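Local structure of AlgW protein (Pseudomonas aeruginosa, 7CO3) at residues Ala62-Met74 with Glu103-Glu115. The protein probably cleaves proteins as an HtrA-type serine endopeptidase, with a trypsin-like protease domain followed by a peptide-binding PDZ domain. The protein carries 1 engineered substitution. Residues are numbered along the deposited sequence; the frame is centred on the assembly and turned at random.
Sequences AAPAVANLYTTKM and ESSLGSAVIMSAE
Leu69 and Ala109 meet on one face of an antiparallel pair formed by strands 66-72 and 104-113. Leu69 CG lies 3.7 Å from Ala109 CB. Both leucine methyls face the alanine too, and Leu69 CD1 also lies 3.5 Å from Ser108 O. Its CG stands anti to the carbonyl carbon (chi1 -73°), which leans the isobutyl group past Gly107 towards Ala109. Directly across, Gly107 O lies 3.9 Å from Leu69 CB.

Thr71 and Ser105 sit on the same face as a hydrogen-bonded pair. Their hydroxyls OG1 and OG are 2.9 Å apart. One water lies between them, at a short 2.5 Å from both Thr71 OG1 and Ser105 OG.

The other face carries Tyr70 and Leu106. Leu106 CD1 approaches the edge of the tyrosine ring in its plane, 3.4 Å from Tyr70 CD1. The leucine flanks the ring and does not stack on it. A weak hydrogen bond from Asn68 ND2 reaches Tyr70 OH. Next on this face, Ser108 CB rests 3.6 Å from Ala67 O, while its OG bonds to Gly225 O.

The backbone ladder runs from Ala65-Ile111 to Lys73-Glu103. Ala67 N to Ala109 O is nearly straight at 175°. Leu69 N instead approaches Gly107 O from above the carbonyl plane, and the return bond from Gly107 N is weak.

These are the first two strands of the six-stranded barrel, one of the two beta-barrels of the chymotrypsin-like fold of the PA clan. Strand 130-134 pairs with the other edge of 66-72, bonding Ile132 to Tyr70, and closes the barrel. Strand 117-120 continues the sheet beyond 104-113. Val133 and Thr120 touch the face on which Leu69 and Ala109 are buried. On the face of Tyr70 and Leu106, Val66 and Val110 pack against Ala230 of strand 230-233, in the second sheet.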
loop_
_atom_site.group_PDB
_atom_site.type_symbol
_atom_site.label_atom_id
_atom_site.label_comp_id
_atom_site.label_asym_id
_atom_site.label_seq_id
_atom_site.Cartn_x
_atom_site.Cartn_y
_atom_site.Cartn_z
ATOM N N ALA B 62 7.006 -9.393 -19.519
ATOM C CA ALA B 62 6.234 -8.200 -19.849
ATOM C C ALA B 62 7.034 -6.907 -19.779
ATOM O O ALA B 62 6.778 -5.994 -20.563
ATOM C CB ALA B 62 5.014 -8.097 -18.927
ATOM N N ALA B 63 7.968 -6.798 -18.840
ATOM C CA ALA B 63 8.678 -5.535 -18.658
ATOM C C ALA B 63 9.355 -5.007 -19.930
ATOM O O ALA B 63 9.324 -3.782 -20.142
ATOM C CB ALA B 63 9.685 -5.686 -17.520
ATOM N N PRO B 64 9.941 -5.838 -20.814
ATOM C CA PRO B 64 10.563 -5.263 -22.033
ATOM C C PRO B 64 9.595 -4.507 -22.915
ATOM O O PRO B 64 10.007 -3.597 -23.635
ATOM C CB PRO B 64 11.137 -6.486 -22.755
ATOM C CG PRO B 64 11.431 -7.454 -21.636
ATOM C CD PRO B 64 10.257 -7.276 -20.686
ATOM N N ALA B 65 8.308 -4.813 -22.834
ATOM C CA ALA B 65 7.287 -4.192 -23.659
ATOM C C ALA B 65 6.583 -3.019 -22.978
ATOM O O ALA B 65 5.553 -2.548 -23.481
ATOM C CB ALA B 65 6.256 -5.233 -24.072
ATOM N N VAL B 66 7.097 -2.542 -21.843
ATOM C CA VAL B 66 6.566 -1.351 -21.184
ATOM C C VAL B 66 7.642 -0.283 -21.231
ATOM O O VAL B 66 8.785 -0.546 -20.863
ATOM C CB VAL B 66 6.119 -1.659 -19.740
ATOM C CG1 VAL B 66 5.453 -0.408 -19.069
ATOM C CG2 VAL B 66 5.204 -2.875 -19.751
ATOM N N ALA B 67 7.280 0.910 -21.694
ATOM C CA ALA B 67 8.233 1.996 -21.898
ATOM C C ALA B 67 7.892 3.161 -20.979
ATOM O O ALA B 67 6.758 3.282 -20.504
ATOM C CB ALA B 67 8.228 2.487 -23.358
ATOM N N ASN B 68 8.888 4.035 -20.769
ATOM C CA ASN B 68 8.674 5.343 -20.164
ATOM C C ASN B 68 8.351 6.405 -21.221
ATOM O O ASN B 68 8.937 6.431 -22.309
ATOM C CB ASN B 68 9.911 5.761 -19.360
ATOM C CG ASN B 68 10.230 4.788 -18.226
ATOM O OD1 ASN B 68 9.369 4.043 -17.785
ATOM N ND2 ASN B 68 11.467 4.787 -17.772
ATOM N N LEU B 69 7.449 7.311 -20.867
ATOM C CA LEU B 69 7.071 8.446 -21.698
ATOM C C LEU B 69 7.504 9.730 -20.994
ATOM O O LEU B 69 7.232 9.907 -19.796
ATOM C CB LEU B 69 5.556 8.500 -21.947
ATOM C CG LEU B 69 4.843 7.508 -22.898
ATOM C CD1 LEU B 69 3.446 7.994 -23.187
ATOM C CD2 LEU B 69 5.603 7.242 -24.240
ATOM N N TYR B 70 8.163 10.618 -21.751
ATOM C CA TYR B 70 8.554 11.964 -21.330
ATOM C C TYR B 70 8.013 12.933 -22.360
ATOM O O TYR B 70 8.428 12.883 -23.520
ATOM C CB TYR B 70 10.076 12.113 -21.220
ATOM C CG TYR B 70 10.715 11.049 -20.387
ATOM C CD1 TYR B 70 10.577 11.049 -19.000
ATOM C CD2 TYR B 70 11.428 10.021 -20.975
ATOM C CE1 TYR B 70 11.142 10.062 -18.223
ATOM C CE2 TYR B 70 11.998 9.026 -20.214
ATOM C CZ TYR B 70 11.854 9.048 -18.844
ATOM O OH TYR B 70 12.425 8.063 -18.100
ATOM N N THR B 71 7.092 13.800 -21.935
ATOM C CA THR B 71 6.369 14.698 -22.817
ATOM C C THR B 71 6.652 16.148 -22.422
ATOM O O THR B 71 6.757 16.474 -21.233
ATOM C CB THR B 71 4.846 14.409 -22.804
ATOM O OG1 THR B 71 4.278 14.688 -21.510
ATOM C CG2 THR B 71 4.575 12.965 -23.148
ATOM N N THR B 72 6.803 17.006 -23.429
ATOM C CA THR B 72 6.956 18.438 -23.217
ATOM C C THR B 72 5.815 19.159 -23.908
ATOM O O THR B 72 5.441 18.806 -25.030
ATOM C CB THR B 72 8.317 18.954 -23.684
ATOM O OG1 THR B 72 8.621 18.386 -24.960
ATOM C CG2 THR B 72 9.393 18.535 -22.714
ATOM N N LYS B 73 5.262 20.153 -23.208
ATOM C CA LYS B 73 4.018 20.836 -23.546
ATOM C C LYS B 73 4.127 22.271 -23.046
ATOM O O LYS B 73 5.058 22.618 -22.323
ATOM C CB LYS B 73 2.816 20.128 -22.897
ATOM C CG LYS B 73 1.454 20.652 -23.320
ATOM C CD LYS B 73 0.395 20.424 -22.253
ATOM C CE LYS B 73 -1.004 20.393 -22.868
ATOM N NZ LYS B 73 -1.341 21.619 -23.644
ATOM N N MET B 74 3.179 23.115 -23.437
ATOM C CA MET B 74 3.136 24.478 -22.899
ATOM C C MET B 74 1.960 24.666 -21.941
ATOM O O MET B 74 0.840 24.231 -22.221
ATOM C CB MET B 74 3.074 25.513 -24.032
ATOM C CG MET B 74 4.399 25.677 -24.767
ATOM S SD MET B 74 5.618 26.613 -23.814
ATOM C CE MET B 74 4.591 27.927 -23.156
ATOM N N GLU B 103 5.239 21.936 -18.067
ATOM C CA GLU B 103 5.881 21.943 -19.379
ATOM C C GLU B 103 6.581 20.632 -19.706
ATOM O O GLU B 103 6.652 20.241 -20.863
ATOM C CB GLU B 103 6.876 23.092 -19.487
ATOM C CG GLU B 103 7.453 23.260 -20.884
ATOM C CD GLU B 103 8.914 23.591 -20.897
ATOM O OE1 GLU B 103 9.477 23.771 -19.801
ATOM O OE2 GLU B 103 9.494 23.679 -22.004
ATOM N N SER B 104 7.140 19.973 -18.700
ATOM C CA SER B 104 7.595 18.599 -18.845
ATOM C C SER B 104 6.775 17.705 -17.915
ATOM O O SER B 104 6.458 18.097 -16.789
ATOM C CB SER B 104 9.100 18.468 -18.549
ATOM O OG SER B 104 9.348 18.389 -17.156
ATOM N N SER B 105 6.407 16.518 -18.397
ATOM C CA SER B 105 5.674 15.556 -17.583
ATOM C C SER B 105 6.004 14.142 -18.050
ATOM O O SER B 105 6.638 13.931 -19.088
ATOM C CB SER B 105 4.172 15.830 -17.618
ATOM O OG SER B 105 3.750 16.044 -18.945
ATOM N N LEU B 106 5.555 13.172 -17.258
ATOM C CA LEU B 106 6.059 11.799 -17.280
ATOM C C LEU B 106 4.882 10.840 -17.365
ATOM O O LEU B 106 3.767 11.187 -17.002
ATOM C CB LEU B 106 6.837 11.477 -16.010
ATOM C CG LEU B 106 8.347 11.500 -16.003
ATOM C CD1 LEU B 106 8.806 12.755 -16.690
ATOM C CD2 LEU B 106 8.777 11.482 -14.558
ATOM N N GLY B 107 5.163 9.612 -17.777
ATOM C CA GLY B 107 4.121 8.607 -17.894
ATOM C C GLY B 107 4.713 7.302 -18.379
ATOM O O GLY B 107 5.929 7.107 -18.354
ATOM N N SER B 108 3.825 6.381 -18.765
ATOM C CA SER B 108 4.242 5.096 -19.294
ATOM C C SER B 108 3.418 4.795 -20.548
ATOM O O SER B 108 2.495 5.528 -20.888
ATOM C CB SER B 108 4.061 3.970 -18.263
ATOM O OG SER B 108 4.481 4.409 -16.971
ATOM N N ALA B 109 3.759 3.698 -21.221
ATOM C CA ALA B 109 3.049 3.280 -22.429
ATOM C C ALA B 109 3.365 1.816 -22.687
ATOM O O ALA B 109 4.360 1.288 -22.200
ATOM C CB ALA B 109 3.430 4.127 -23.653
ATOM N N VAL B 110 2.498 1.153 -23.448
ATOM C CA VAL B 110 2.679 -0.270 -23.717
ATOM C C VAL B 110 2.854 -0.521 -25.217
ATOM O O VAL B 110 2.004 -0.138 -26.021
ATOM C CB VAL B 110 1.513 -1.111 -23.173
ATOM C CG1 VAL B 110 1.796 -2.577 -23.502
ATOM C CG2 VAL B 110 1.369 -0.902 -21.639
ATOM N N ILE B 111 3.916 -1.233 -25.568
ATOM C CA ILE B 111 4.147 -1.646 -26.949
ATOM C C ILE B 111 3.199 -2.781 -27.290
ATOM O O ILE B 111 3.329 -3.886 -26.757
ATOM C CB ILE B 111 5.596 -2.082 -27.169
ATOM C CG1 ILE B 111 6.561 -1.026 -26.668
ATOM C CG2 ILE B 111 5.830 -2.407 -28.668
ATOM C CD1 ILE B 111 7.951 -1.561 -26.441
ATOM N N MET B 112 2.262 -2.516 -28.196
ATOM C CA MET B 112 1.251 -3.492 -28.576
ATOM C C MET B 112 1.597 -4.311 -29.821
ATOM O O MET B 112 1.044 -5.401 -29.988
ATOM C CB MET B 112 -0.090 -2.786 -28.788
ATOM C CG MET B 112 -0.575 -1.988 -27.600
ATOM S SD MET B 112 -0.731 -3.046 -26.127
ATOM C CE MET B 112 -2.397 -3.660 -26.371
ATOM N N SER B 113 2.474 -3.841 -30.714
ATOM C CA SER B 113 2.859 -4.673 -31.854
ATOM C C SER B 113 4.274 -4.330 -32.291
ATOM O O SER B 113 4.772 -3.226 -32.030
ATOM C CB SER B 113 1.889 -4.541 -33.035
ATOM O OG SER B 113 1.845 -3.214 -33.542
ATOM N N ALA B 114 4.922 -5.305 -32.945
ATOM C CA ALA B 114 6.326 -5.165 -33.322
ATOM C C ALA B 114 6.526 -4.057 -34.333
ATOM O O ALA B 114 7.653 -3.576 -34.496
ATOM C CB ALA B 114 6.886 -6.481 -33.885
ATOM N N GLU B 115 5.452 -3.639 -35.002
ATOM C CA GLU B 115 5.474 -2.502 -35.912
ATOM C C GLU B 115 5.725 -1.177 -35.207
ATOM O O GLU B 115 5.937 -0.168 -35.892
ATOM C CB GLU B 115 4.143 -2.408 -36.657
ATOM C CG GLU B 115 3.812 -3.580 -37.559
ATOM C CD GLU B 115 2.334 -3.933 -37.495
ATOM O OE1 GLU B 115 1.507 -3.115 -37.962
ATOM O OE2 GLU B 115 1.999 -5.022 -36.971
HETATM O O HOH W 1 2.845 13.843 -19.601
#